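PDB 3KM5: Lys-gingipain W83 from Porphyromonas gingivalis, which cleaves proteins after lysine and carries adhesin domains, haemolytic in vitro, of which this calcium-binding K2 jelly roll is one. Local coordinates for residues A[7-12]-A[170-175]; A[25-30]-A[65-70]; A[35-40]-A[49-54]; A[79-84]-A[144-149]; A[96-101]-A[157-162]. One frame throughout, in Å; residues are numbered along the deposited sequence. Where two conformers were deposited one is given.

Contact 1 joins the end of the N-terminal strand and the loop after it to the last strand, closing a loop of nearly the whole domain, with the other four contacts inside. Contact 2 opens next, at 25-30; within it contact 3 closes first, pairing 35-40 with 49-54, before strand 66-70 closes contact 2 on its calcium loop. Contacts 4 and 5 follow and cross: the chain runs through 79-84, 96-101, 144-149 and 157-162 in that order. Contacts 1, 3 and 4 belong to one antiparallel sheet, contacts 2 and 5 to the other. Contacts 1 and 3 share a calcium ion, while contacts 4 and 5 meet between the sheets.

Contact 1. Residues A[7-12]-A[170-175]. With CA (calcium ion), chain D; SO4 (sulfate ion), chain E.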
# COMPACT_ATOMS: atom_id res chain seq x y z
N GLU A 7 6.14 -4.02 9.95
CA GLU A 7 4.73 -3.65 10.04
C GLU A 7 3.86 -4.71 9.41
O GLU A 7 4.00 -5.00 8.22
CB GLU A 7 4.48 -2.29 9.36
CG GLU A 7 3.01 -1.90 9.32
CD GLU A 7 2.42 -1.77 10.70
OE1 GLU A 7 2.78 -0.80 11.40
OE2 GLU A 7 1.61 -2.65 11.09
N THR A 8 3.02 -5.35 10.22
CA THR A 8 2.17 -6.44 9.76
C THR A 8 0.74 -6.00 9.56
O THR A 8 -0.04 -6.77 9.03
CB THR A 8 2.15 -7.60 10.76
OG1 THR A 8 1.52 -7.17 11.97
CG2 THR A 8 3.57 -8.12 10.99
N PHE A 9 0.40 -4.83 10.08
CA PHE A 9 -0.98 -4.33 10.12
C PHE A 9 -1.92 -5.12 11.00
O PHE A 9 -3.09 -4.80 11.07
CB PHE A 9 -1.56 -4.12 8.72
CG PHE A 9 -0.74 -3.17 7.89
CD1 PHE A 9 -0.68 -1.83 8.25
CD2 PHE A 9 0.09 -3.64 6.88
CE1 PHE A 9 0.15 -0.94 7.58
CE2 PHE A 9 0.92 -2.74 6.20
CZ PHE A 9 0.95 -1.41 6.54
N GLU A 10 -1.40 -6.09 11.74
CA GLU A 10 -2.25 -6.93 12.56
C GLU A 10 -2.81 -6.16 13.76
O GLU A 10 -3.93 -6.47 14.20
CB GLU A 10 -1.52 -8.20 13.00
CG GLU A 10 -1.04 -9.02 11.81
CD GLU A 10 -2.14 -9.40 10.86
OE1 GLU A 10 -3.17 -9.97 11.28
OE2 GLU A 10 -1.97 -9.15 9.62
N SER A 11 -2.07 -5.15 14.23
CA SER A 11 -2.56 -4.25 15.30
C SER A 11 -3.48 -3.11 14.83
O SER A 11 -3.96 -2.32 15.66
CB SER A 11 -1.40 -3.66 16.08
OG SER A 11 -0.80 -2.60 15.36
N SER A 12 -3.73 -3.02 13.53
CA SER A 12 -4.66 -2.03 13.00
C SER A 12 -6.04 -2.65 12.82
O SER A 12 -6.21 -3.86 12.97
CB SER A 12 -4.17 -1.52 11.64
OG SER A 12 -2.99 -0.76 11.83
N LEU A 170 -2.33 -3.51 -2.52
CA LEU A 170 -2.25 -3.88 -1.11
C LEU A 170 -0.77 -3.96 -0.71
O LEU A 170 0.06 -4.40 -1.53
CB LEU A 170 -2.85 -5.26 -0.88
CG LEU A 170 -4.22 -5.50 -1.50
CD1 LEU A 170 -4.70 -6.94 -1.24
CD2 LEU A 170 -5.22 -4.48 -0.99
N LEU A 171 -0.46 -3.66 0.56
CA LEU A 171 0.88 -3.86 1.12
C LEU A 171 0.76 -4.65 2.39
O LEU A 171 -0.21 -4.52 3.11
CB LEU A 171 1.62 -2.55 1.43
CG LEU A 171 1.69 -1.55 0.29
CD1 LEU A 171 2.16 -0.18 0.77
CD2 LEU A 171 2.65 -2.05 -0.79
N ASP A 172 1.78 -5.45 2.67
CA ASP A 172 1.85 -6.16 3.95
C ASP A 172 3.31 -6.48 4.26
O ASP A 172 4.16 -6.47 3.41
CB ASP A 172 0.98 -7.41 3.84
CG ASP A 172 0.55 -7.99 5.20
OD1 ASP A 172 0.81 -7.35 6.23
OD2 ASP A 172 -0.12 -9.04 5.17
N ASP A 173 3.56 -6.74 5.54
CA ASP A 173 4.84 -7.24 6.00
C ASP A 173 5.99 -6.33 5.55
O ASP A 173 6.99 -6.75 4.93
CB ASP A 173 5.04 -8.73 5.61
CG ASP A 173 4.15 -9.64 6.42
OD1 ASP A 173 3.84 -9.30 7.57
OD2 ASP A 173 3.65 -10.66 5.88
N ILE A 174 5.86 -5.07 5.92
CA ILE A 174 6.84 -4.05 5.59
C ILE A 174 7.97 -4.01 6.64
O ILE A 174 7.74 -3.55 7.78
CB ILE A 174 6.19 -2.63 5.49
CG1 ILE A 174 4.96 -2.66 4.57
CG2 ILE A 174 7.24 -1.61 5.09
CD1 ILE A 174 4.14 -1.40 4.67
N GLN A 175 9.14 -4.52 6.26
CA GLN A 175 10.25 -4.75 7.18
C GLN A 175 11.29 -3.68 6.98
O GLN A 175 11.75 -3.47 5.86
CB GLN A 175 10.87 -6.10 6.92
CG GLN A 175 12.05 -6.41 7.80
CD GLN A 175 12.72 -7.67 7.43
OE1 GLN A 175 12.56 -8.69 8.11
NE2 GLN A 175 13.48 -7.64 6.34
CA CA D . -0.63 -8.73 7.71
S SO4 E . 1.66 -4.28 13.95
O1 SO4 E . 1.55 -5.18 15.11
O2 SO4 E . 2.21 -2.97 14.36
O3 SO4 E . 0.34 -4.12 13.39
O4 SO4 E . 2.62 -4.78 12.97
O HOH W 1 1.40 -9.76 8.37
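Glu-7 and Ile-174 pair through two antiparallel backbone bonds, and since Asp-173 also faces Glu-7 the last strand makes a G1 beta bulge. Glu-7 N donates to Ile-174 O at 2.7 Å, nearly straight; Ile-174 N returns a more bent bond to Glu-7 O. Glu-7 CB lies 3.8 Å from Ile-174 O. CG stands anti to the backbone N (chi1 175°) and rests over one face of the Phe-9 ring, toward its rim. The bend at chi2 turns CD to the sulfate, probably from the crystallisation liquor, which Thr-8 N, Thr-8 OG1 and Ser-11 N hold. At the tip, OE1 is hydrogen-bonded to Trp-21 NE1, while OE2 takes Phe-9 N at 2.7 Å on its anti lone pair. Glu-7 OE2 also lies 3.0 Å from sulfate O3. The Phe-9 ring itself meets Ile-174 at its edge, CZ to CD1 3.7 Å.

Beside the bulge sits a calcium ion. Asp-172 grips it with both oxygens, OD1 at 2.5 Å, and Thr-8 O and Glu-10 OE2 bind from the other segment. Gly-48 O, Asn-51 O and one water complete seven ligands, so the metal ties the loop to the strand where the backbone ladder stops. Asp-173 reaches the site indirectly: OD2 is hydrogen-bonded to His-47 ND1, and OD1 accepts a 2.6 Å bond from the calcium-bound water O.

Contact 2. Residues A[25-30]-A[65-70]; sequences DADGDG and PDNYLI. With CA (calcium ion), chain C.
Asp-25 and Asn-67 face each other as an antiparallel non-hydrogen-bonded pair, their CA atoms 4.9 Å apart, and just beyond them Asp-66 O receives weak bonds from both Ala-26 N and Asp-27 N. From there the segment 25-30 leaves the sheet and wraps a calcium ion, its sequence fitting the DxDxDG pattern of EF-hand-like calcium loops.

Asp-25 and Asn-67 lie side by side and point the same way, presenting one oxygen each: OD1 of Asp-25 is 2.3 Å from the calcium and OD1 of Asn-67 is 2.4 Å from it. Asp-27 is the bidentate ligand, lopsided, with OD1 at 2.4 Å from the calcium and OD2 at 2.8 Å. Its OD1 also accepts Asp-66 N at 2.8 Å, met from above the carboxylate plane (54° out of it), and OD2 accepts Asp-29 N in an Asx turn. Asp-29 binds through OD1, while its OD2 accepts a hydrogen bond from the calcium-bound water. Gln-31 O is the seventh ligand. Asp-25 OD2 accepts Gly-30 N, and Asn-67 ND2 is bonded to Ser-55 OG. Away from the metal, Ala-26 CB touches the Tyr-68 ring at its edge, 3.8 Å from CE2.

In the sheet, strand 66-70 runs between strands 22-25 and 155-161, antiparallel to both.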
# COMPACT_ATOMS: atom_id res chain seq x y z
N ASP A 25 -4.35 12.28 1.72
CA ASP A 25 -5.23 12.17 0.54
C ASP A 25 -4.90 13.34 -0.39
O ASP A 25 -5.64 14.32 -0.39
CB ASP A 25 -6.68 12.25 1.02
CG ASP A 25 -7.68 12.35 -0.11
OD1 ASP A 25 -7.39 11.84 -1.22
OD2 ASP A 25 -8.75 12.95 0.10
N ALA A 26 -3.77 13.31 -1.09
CA ALA A 26 -3.31 14.50 -1.77
C ALA A 26 -4.18 14.87 -2.96
O ALA A 26 -4.30 16.07 -3.26
CB ALA A 26 -1.85 14.31 -2.19
N ASP A 27 -4.83 13.92 -3.63
CA ASP A 27 -5.72 14.27 -4.74
C ASP A 27 -7.02 14.89 -4.23
O ASP A 27 -7.72 15.59 -4.99
CB ASP A 27 -6.06 13.06 -5.58
CG ASP A 27 -6.62 11.95 -4.74
OD1 ASP A 27 -5.86 11.31 -3.97
OD2 ASP A 27 -7.83 11.74 -4.79
N GLY A 28 -7.39 14.63 -2.96
CA GLY A 28 -8.56 15.26 -2.37
C GLY A 28 -9.90 14.61 -2.56
O GLY A 28 -10.93 15.26 -2.33
N ASP A 29 -9.97 13.35 -2.96
CA ASP A 29 -11.25 12.67 -3.18
C ASP A 29 -11.84 11.94 -1.95
O ASP A 29 -12.81 11.21 -2.06
CB ASP A 29 -11.17 11.66 -4.35
CG ASP A 29 -10.33 10.45 -4.05
OD1 ASP A 29 -9.74 10.38 -2.94
OD2 ASP A 29 -10.24 9.57 -4.92
N GLY A 30 -11.25 12.11 -0.77
CA GLY A 30 -11.82 11.48 0.44
C GLY A 30 -11.64 9.97 0.50
O GLY A 30 -12.27 9.28 1.29
N PRO A 65 -6.08 8.30 -7.84
CA PRO A 65 -5.46 8.54 -6.54
C PRO A 65 -4.13 9.29 -6.56
O PRO A 65 -3.39 9.28 -7.54
CB PRO A 65 -5.18 7.11 -6.03
CG PRO A 65 -5.06 6.29 -7.29
CD PRO A 65 -6.13 6.86 -8.14
N ASP A 66 -3.87 9.96 -5.46
CA ASP A 66 -2.54 10.42 -5.07
C ASP A 66 -2.48 10.35 -3.55
O ASP A 66 -2.66 11.35 -2.84
CB ASP A 66 -2.23 11.81 -5.64
CG ASP A 66 -0.77 12.22 -5.40
OD1 ASP A 66 -0.01 11.41 -4.87
OD2 ASP A 66 -0.40 13.39 -5.66
N ASN A 67 -2.30 9.12 -3.08
CA ASN A 67 -2.47 8.79 -1.69
C ASN A 67 -1.13 8.40 -1.08
O ASN A 67 -0.42 7.52 -1.59
CB ASN A 67 -3.42 7.59 -1.51
CG ASN A 67 -4.79 7.81 -2.10
OD1 ASN A 67 -5.27 8.93 -2.16
ND2 ASN A 67 -5.45 6.71 -2.46
N TYR A 68 -0.74 9.08 0.01
CA TYR A 68 0.50 8.77 0.74
C TYR A 68 0.25 8.02 2.04
O TYR A 68 -0.60 8.41 2.84
CB TYR A 68 1.25 10.08 1.09
CG TYR A 68 1.80 10.93 -0.05
CD1 TYR A 68 3.18 11.11 -0.21
CD2 TYR A 68 0.96 11.62 -0.85
CE1 TYR A 68 3.69 11.92 -1.18
CE2 TYR A 68 1.47 12.45 -1.85
CZ TYR A 68 2.82 12.59 -1.99
OH TYR A 68 3.29 13.44 -3.00
N LEU A 69 1.05 7.01 2.23
CA LEU A 69 1.11 6.25 3.48
C LEU A 69 2.51 6.47 4.06
O LEU A 69 3.50 6.06 3.44
CB LEU A 69 0.86 4.77 3.19
CG LEU A 69 1.05 3.81 4.37
CD1 LEU A 69 -0.02 4.06 5.38
CD2 LEU A 69 0.94 2.41 3.88
N ILE A 70 2.59 7.09 5.23
CA ILE A 70 3.84 7.59 5.80
C ILE A 70 4.18 6.93 7.14
O ILE A 70 3.37 6.91 8.07
CB ILE A 70 3.78 9.14 5.97
CG1 ILE A 70 3.45 9.79 4.64
CG2 ILE A 70 5.08 9.72 6.52
CD1 ILE A 70 3.11 11.31 4.70
CA CA C . -7.39 10.02 -2.60
O HOH W 2 -7.88 8.39 -4.35

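Contact 3. Residues A[35-40]-A[49-54]; sequences CLSSGQ and GSNVVS. With CA (calcium ion), chain D.
Leu-36 and Val-52 form the hydrogen-bonded pair in a short antiparallel ladder between two consecutive strands, 34-37 and 51-56, the second of which pairs onward with the last strand of the domain. Val-52 N donates to Leu-36 O at 2.9 Å, and Leu-36 N returns a bond to Val-52 O. Farther out, Ser-38 N reaches Ser-50 O at 2.8 Å, and Ser-37 OG takes Gly-39 N in an ST turn where the strand ends.

On the Leu-36 face, its CG and CD1 press against Ser-54; CD1 to CB is tight at 3.4 Å, and Ser-54 OG is held by Leu-34 O. The other face carries Cys-35, whose SG lies 3.7 Å from Asn-51 ND2. That amide nitrogen is bonded to Phe-9 O.

Asn-51 sits in a non-hydrogen-bonded pair with Ser-37, and this pairing turns the Asn-51 carbonyl away from strand 34-37. This oxygen binds the calcium, O to metal 2.4 Å, so Asn-51 holds both the ion by its backbone and the loop at Phe-9 by its side chain.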
# COMPACT_ATOMS: atom_id res chain seq x y z
N CYS A 35 -6.53 0.14 6.38
CA CYS A 35 -6.34 -1.24 6.76
C CYS A 35 -7.58 -2.03 6.36
O CYS A 35 -8.69 -1.55 6.51
CB CYS A 35 -6.16 -1.32 8.27
SG CYS A 35 -6.19 -3.00 8.99
N LEU A 36 -7.36 -3.21 5.78
CA LEU A 36 -8.42 -4.17 5.48
C LEU A 36 -8.13 -5.49 6.18
O LEU A 36 -6.96 -5.90 6.27
CB LEU A 36 -8.50 -4.48 4.00
CG LEU A 36 -8.67 -3.29 3.06
CD1 LEU A 36 -8.68 -3.79 1.60
CD2 LEU A 36 -9.90 -2.42 3.40
N SER A 37 -9.18 -6.16 6.67
CA SER A 37 -9.07 -7.49 7.25
C SER A 37 -9.78 -8.55 6.42
O SER A 37 -10.92 -8.34 5.97
CB SER A 37 -9.67 -7.52 8.65
OG SER A 37 -9.65 -8.85 9.14
N SER A 38 -9.12 -9.69 6.23
CA SER A 38 -9.72 -10.84 5.56
C SER A 38 -10.92 -11.40 6.32
O SER A 38 -11.72 -12.14 5.74
CB SER A 38 -8.68 -11.96 5.38
OG SER A 38 -8.21 -12.37 6.66
N GLY A 39 -11.03 -11.09 7.61
CA GLY A 39 -12.21 -11.47 8.41
C GLY A 39 -13.43 -10.60 8.10
O GLY A 39 -14.53 -10.90 8.58
N GLN A 40 -13.26 -9.53 7.33
CA GLN A 40 -14.36 -8.64 6.94
C GLN A 40 -14.68 -8.66 5.45
O GLN A 40 -15.82 -8.41 5.05
CB GLN A 40 -14.09 -7.19 7.39
CG GLN A 40 -14.10 -7.00 8.90
CD GLN A 40 -15.41 -7.39 9.55
OE1 GLN A 40 -15.44 -8.19 10.48
NE2 GLN A 40 -16.51 -6.85 9.04
N GLY A 49 -1.02 -13.14 8.50
CA GLY A 49 -2.15 -12.83 9.37
C GLY A 49 -3.43 -12.53 8.62
O GLY A 49 -3.66 -13.14 7.56
N SER A 50 -4.25 -11.63 9.16
CA SER A 50 -5.52 -11.29 8.53
C SER A 50 -5.54 -9.93 7.86
O SER A 50 -6.41 -9.65 7.03
CB SER A 50 -6.69 -11.39 9.51
OG SER A 50 -6.64 -10.37 10.50
N ASN A 51 -4.57 -9.07 8.21
CA ASN A 51 -4.65 -7.65 7.81
C ASN A 51 -3.62 -7.19 6.77
O ASN A 51 -2.48 -7.61 6.76
CB ASN A 51 -4.50 -6.77 9.05
CG ASN A 51 -5.72 -6.85 10.00
OD1 ASN A 51 -6.64 -7.61 9.76
ND2 ASN A 51 -5.73 -6.06 11.03
N VAL A 52 -4.07 -6.28 5.94
CA VAL A 52 -3.18 -5.56 5.00
C VAL A 52 -3.47 -4.07 5.08
O VAL A 52 -4.39 -3.66 5.77
CB VAL A 52 -3.42 -6.04 3.54
CG1 VAL A 52 -3.25 -7.58 3.47
CG2 VAL A 52 -4.82 -5.59 3.09
N VAL A 53 -2.72 -3.25 4.33
CA VAL A 53 -3.15 -1.88 4.04
C VAL A 53 -3.47 -1.78 2.53
O VAL A 53 -2.86 -2.50 1.72
CB VAL A 53 -2.12 -0.85 4.53
CG1 VAL A 53 -0.87 -0.83 3.62
CG2 VAL A 53 -2.74 0.56 4.72
N SER A 54 -4.38 -0.89 2.15
CA SER A 54 -4.93 -0.88 0.77
C SER A 54 -5.13 0.54 0.32
O SER A 54 -5.40 1.43 1.12
CB SER A 54 -6.30 -1.58 0.77
OG SER A 54 -7.27 -0.80 1.48
CA CA D . -0.63 -8.73 7.71
O HOH W 3 -5.69 -13.47 5.50
O HOH W 1 1.40 -9.76 8.37

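Contact 4. Residues A[79-84]-A[144-149]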
# COMPACT_ATOMS: atom_id res chain seq x y z
N LYS A 79 17.18 -0.14 4.70
CA LYS A 79 16.49 -0.99 3.72
C LYS A 79 15.03 -1.06 4.13
O LYS A 79 14.73 -1.12 5.32
CB LYS A 79 17.08 -2.40 3.66
CG LYS A 79 16.92 -3.08 2.30
CD LYS A 79 17.93 -2.56 1.27
CE LYS A 79 19.21 -3.36 1.26
NZ LYS A 79 20.37 -2.66 0.58
N VAL A 80 14.11 -1.05 3.15
CA VAL A 80 12.73 -1.48 3.40
C VAL A 80 12.40 -2.64 2.44
O VAL A 80 12.71 -2.58 1.25
CB VAL A 80 11.72 -0.28 3.31
CG1 VAL A 80 11.69 0.38 1.88
CG2 VAL A 80 10.32 -0.72 3.76
N LYS A 81 11.88 -3.73 2.99
CA LYS A 81 11.46 -4.87 2.21
C LYS A 81 9.96 -5.03 2.48
O LYS A 81 9.52 -4.91 3.64
CB LYS A 81 12.25 -6.11 2.62
CG LYS A 81 11.85 -7.35 1.83
CD LYS A 81 10.96 -8.23 2.59
CE LYS A 81 11.74 -9.03 3.55
NZ LYS A 81 10.93 -10.14 4.10
N TYR A 82 9.17 -5.36 1.48
CA TYR A 82 7.74 -5.44 1.66
C TYR A 82 7.18 -6.36 0.58
O TYR A 82 7.88 -6.75 -0.36
CB TYR A 82 7.07 -4.05 1.57
CG TYR A 82 7.35 -3.34 0.27
CD1 TYR A 82 6.47 -3.43 -0.80
CD2 TYR A 82 8.55 -2.65 0.05
CE1 TYR A 82 6.73 -2.80 -2.03
CE2 TYR A 82 8.82 -2.03 -1.16
CZ TYR A 82 7.92 -2.11 -2.19
OH TYR A 82 8.25 -1.49 -3.38
N TYR A 83 5.90 -6.67 0.72
CA TYR A 83 5.14 -7.43 -0.25
C TYR A 83 3.92 -6.63 -0.68
O TYR A 83 3.27 -6.01 0.14
CB TYR A 83 4.70 -8.80 0.33
CG TYR A 83 5.85 -9.62 0.84
CD1 TYR A 83 6.46 -10.60 0.08
CD2 TYR A 83 6.35 -9.40 2.13
CE1 TYR A 83 7.56 -11.35 0.59
CE2 TYR A 83 7.42 -10.10 2.61
CZ TYR A 83 8.01 -11.08 1.86
OH TYR A 83 9.12 -11.77 2.38
N TYR A 84 3.65 -6.62 -1.99
CA TYR A 84 2.46 -6.00 -2.52
C TYR A 84 1.65 -6.99 -3.32
O TYR A 84 2.14 -8.01 -3.80
CB TYR A 84 2.81 -4.77 -3.35
CG TYR A 84 3.33 -5.01 -4.76
CD1 TYR A 84 2.47 -5.25 -5.82
CD2 TYR A 84 4.68 -5.00 -5.02
CE1 TYR A 84 2.93 -5.45 -7.09
CE2 TYR A 84 5.16 -5.16 -6.30
CZ TYR A 84 4.29 -5.42 -7.32
OH TYR A 84 4.79 -5.59 -8.59
N GLU A 144 7.49 -9.65 -3.72
CA GLU A 144 8.49 -9.09 -2.82
C GLU A 144 9.27 -7.96 -3.50
O GLU A 144 9.64 -8.07 -4.66
CB GLU A 144 9.46 -10.19 -2.34
CG GLU A 144 10.44 -9.69 -1.28
CD GLU A 144 11.38 -10.74 -0.71
OE1 GLU A 144 11.32 -11.91 -1.11
OE2 GLU A 144 12.20 -10.35 0.15
N ARG A 145 9.58 -6.93 -2.74
CA ARG A 145 10.49 -5.86 -3.15
C ARG A 145 11.41 -5.49 -2.02
O ARG A 145 10.98 -5.55 -0.88
CB ARG A 145 9.69 -4.61 -3.55
CG ARG A 145 8.85 -4.78 -4.81
CD ARG A 145 9.70 -4.89 -6.06
NE ARG A 145 8.93 -5.09 -7.29
CZ ARG A 145 8.82 -6.23 -7.96
NH1 ARG A 145 9.33 -7.37 -7.51
NH2 ARG A 145 8.13 -6.27 -9.08
N THR A 146 12.64 -5.12 -2.34
CA THR A 146 13.63 -4.65 -1.37
C THR A 146 14.23 -3.37 -1.96
O THR A 146 14.81 -3.39 -3.05
CB THR A 146 14.71 -5.74 -1.16
OG1 THR A 146 14.12 -6.95 -0.69
CG2 THR A 146 15.75 -5.29 -0.15
N VAL A 147 14.09 -2.27 -1.21
CA VAL A 147 14.44 -0.95 -1.70
C VAL A 147 15.47 -0.33 -0.77
O VAL A 147 15.31 -0.30 0.45
CB VAL A 147 13.19 -0.07 -1.76
CG1 VAL A 147 13.54 1.38 -2.10
CG2 VAL A 147 12.24 -0.65 -2.80
N ASP A 148 16.56 0.14 -1.36
CA ASP A 148 17.64 0.78 -0.63
C ASP A 148 17.16 2.16 -0.13
O ASP A 148 16.54 2.90 -0.88
CB ASP A 148 18.85 1.02 -1.55
CG ASP A 148 19.50 -0.24 -2.09
OD1 ASP A 148 19.23 -1.35 -1.62
OD2 ASP A 148 20.34 -0.06 -3.01
N LEU A 149 17.45 2.50 1.13
CA LEU A 149 17.09 3.81 1.67
C LEU A 149 18.33 4.71 1.81
O LEU A 149 19.33 4.27 2.39
CB LEU A 149 16.38 3.67 3.01
CG LEU A 149 15.15 2.77 3.00
CD1 LEU A 149 14.64 2.57 4.43
CD2 LEU A 149 14.08 3.36 2.14
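Arg-145 drapes its aliphatic stem over Tyr-82: CB sits on the ring face as a CH-pi contact, 3.8 Å from the Tyr-82 ring centroid. Tyr-82 CG lies between the backbone N and the carbonyl carbon (chi1 58°), its ring beneath the neighbouring strand. Val-147 CG2 fills in at the edge of the same ring. Farther on, Arg-145 CG comes into the plane of the Tyr-84 ring at its edge, wedging the stem between two tyrosines; its NE goes to Glu-115 in a salt bridge and NH1 to Glu-144 O.

At the other end of this face, Leu-149 crosses Val-80 at about a right angle, its CD2 3.8 Å from CG1 of Val-80, while CD1 packs on the backbone of Lys-79.

The opposite face carries Lys-79, Lys-81 and Tyr-83. Lys-79 CG rides against Thr-146 CG2 at 3.5 Å; the chain bends at chi2 and chi3, carrying CD and CE past Asp-148 OD1, and NZ makes a salt bridge to that oxygen at 2.8 Å. Lys-81 CG rests against both Arg-145 O and Thr-146 OG1, and its NZ donates to Tyr-83 OH. Tyr-83 lies alongside Glu-144.

Two antiparallel hydrogen-bonded pairs, Val-80 with Val-147 and Tyr-82 with Arg-145, join strands 79-86 and 143-148 in one jelly-roll sheet; 168-177 also flanks 79-86, and Tyr-82 reaches the other sheet, edge-to-face with Phe-158 and bonded to Tyr-95 OH.

Contact 5. Residues A[96-101]-A[157-162]; sequences AVMISK and AFRHYN
Ala-96 and Arg-159 exchange a pair of backbone hydrogen bonds, and Met-98 and Ala-157 exchange a second pair, so four bonds zip strands 95-100 and 155-161 together antiparallel. Met-98 N to Ala-157 O measures 2.8 Å.

Apolar contacts differ by face. Val-97 and Phe-158 lie side by side, CG2 of Val-97 3.7 Å from CE1 of Phe-158. On the other face, Ala-96 CB meets Tyr-161 CE2 at 3.9 Å, and Met-98 slants across Arg-159, its SD 3.7 Å from CD.

The charged group is Arg-159. Extended from CG to NE, with CG anti to the backbone N (chi1 -175°), it sends NE to a salt bridge with Asp-66 OD1, and Tyr-161 CD1 lies over the centre of its guanidinium. Tyr-161 OH is bonded to Glu-114 OE2.

Phe-158 also packs on Leu-171 and Ile-174 of the facing sheet, which puts this strand pair in the sandwich core of the jelly roll.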
# COMPACT_ATOMS: atom_id res chain seq x y z
N ALA A 96 4.96 4.52 -5.84
CA ALA A 96 6.32 4.86 -5.49
C ALA A 96 6.61 4.58 -4.03
O ALA A 96 5.76 4.71 -3.21
CB ALA A 96 6.59 6.36 -5.78
N VAL A 97 7.87 4.29 -3.72
CA VAL A 97 8.41 4.33 -2.36
C VAL A 97 9.23 5.64 -2.35
O VAL A 97 10.03 5.92 -3.28
CB VAL A 97 9.31 3.12 -2.05
CG1 VAL A 97 9.94 3.19 -0.68
CG2 VAL A 97 8.52 1.81 -2.20
N MET A 98 9.01 6.47 -1.33
CA MET A 98 9.67 7.74 -1.19
C MET A 98 10.27 7.88 0.17
O MET A 98 9.89 7.21 1.12
CB MET A 98 8.66 8.86 -1.39
CG MET A 98 7.78 8.65 -2.64
SD MET A 98 6.68 10.04 -2.93
CE MET A 98 7.78 11.28 -3.54
N ILE A 99 11.24 8.79 0.29
CA ILE A 99 11.81 9.11 1.58
C ILE A 99 11.82 10.61 1.86
O ILE A 99 11.98 11.44 0.94
CB ILE A 99 13.24 8.51 1.75
CG1 ILE A 99 14.26 9.26 0.84
CG2 ILE A 99 13.23 6.98 1.55
CD1 ILE A 99 15.01 10.47 1.52
N SER A 100 11.68 10.92 3.15
CA SER A 100 11.93 12.27 3.64
C SER A 100 13.01 12.21 4.68
O SER A 100 13.14 11.21 5.40
CB SER A 100 10.66 12.83 4.28
OG SER A 100 10.96 14.00 5.05
N LYS A 101 13.82 13.26 4.73
CA LYS A 101 14.91 13.41 5.71
C LYS A 101 14.53 14.43 6.77
O LYS A 101 15.32 14.72 7.68
CB LYS A 101 16.20 13.85 5.00
CG LYS A 101 16.66 12.92 3.91
CD LYS A 101 17.89 13.47 3.20
CE LYS A 101 18.44 12.47 2.21
NZ LYS A 101 19.59 13.05 1.48
N ALA A 157 7.56 6.71 2.74
CA ALA A 157 6.19 6.80 2.28
C ALA A 157 5.96 5.87 1.10
O ALA A 157 6.86 5.66 0.28
CB ALA A 157 5.89 8.24 1.82
N PHE A 158 4.76 5.31 1.03
CA PHE A 158 4.28 4.60 -0.16
C PHE A 158 3.19 5.48 -0.76
O PHE A 158 2.25 5.93 -0.07
CB PHE A 158 3.71 3.23 0.23
CG PHE A 158 4.72 2.31 0.77
CD1 PHE A 158 5.32 1.37 -0.06
CD2 PHE A 158 5.06 2.34 2.10
CE1 PHE A 158 6.28 0.50 0.42
CE2 PHE A 158 6.01 1.47 2.60
CZ PHE A 158 6.63 0.53 1.75
N ARG A 159 3.32 5.75 -2.05
CA ARG A 159 2.47 6.71 -2.75
C ARG A 159 1.80 6.00 -3.90
O ARG A 159 2.47 5.56 -4.82
CB ARG A 159 3.29 7.90 -3.24
CG ARG A 159 2.45 9.00 -3.87
CD ARG A 159 3.37 10.02 -4.47
NE ARG A 159 2.68 11.10 -5.16
CZ ARG A 159 3.27 12.04 -5.89
NH1 ARG A 159 4.60 12.05 -6.04
NH2 ARG A 159 2.54 12.98 -6.46
N HIS A 160 0.48 5.85 -3.84
CA HIS A 160 -0.30 5.27 -4.92
C HIS A 160 -0.77 6.45 -5.77
O HIS A 160 -1.54 7.30 -5.31
CB HIS A 160 -1.50 4.48 -4.32
CG HIS A 160 -2.40 3.81 -5.32
ND1 HIS A 160 -3.72 3.54 -5.02
CD2 HIS A 160 -2.18 3.31 -6.57
CE1 HIS A 160 -4.25 2.85 -6.01
NE2 HIS A 160 -3.35 2.72 -6.97
N TYR A 161 -0.29 6.51 -7.01
CA TYR A 161 -0.53 7.68 -7.83
C TYR A 161 -0.25 7.37 -9.27
O TYR A 161 0.22 6.30 -9.59
CB TYR A 161 0.32 8.86 -7.34
CG TYR A 161 1.74 8.96 -7.85
CD1 TYR A 161 2.15 10.10 -8.52
CD2 TYR A 161 2.67 7.94 -7.67
CE1 TYR A 161 3.41 10.22 -9.00
CE2 TYR A 161 3.93 8.07 -8.13
CZ TYR A 161 4.31 9.21 -8.81
OH TYR A 161 5.60 9.37 -9.30
N ASN A 162 -0.56 8.34 -10.14
CA ASN A 162 -0.22 8.21 -11.56
C ASN A 162 -0.89 7.00 -12.21
O ASN A 162 -0.28 6.33 -13.05
CB ASN A 162 1.31 8.18 -11.79
CG ASN A 162 1.91 9.54 -12.01
OD1 ASN A 162 1.28 10.58 -11.74
ND2 ASN A 162 3.14 9.54 -12.51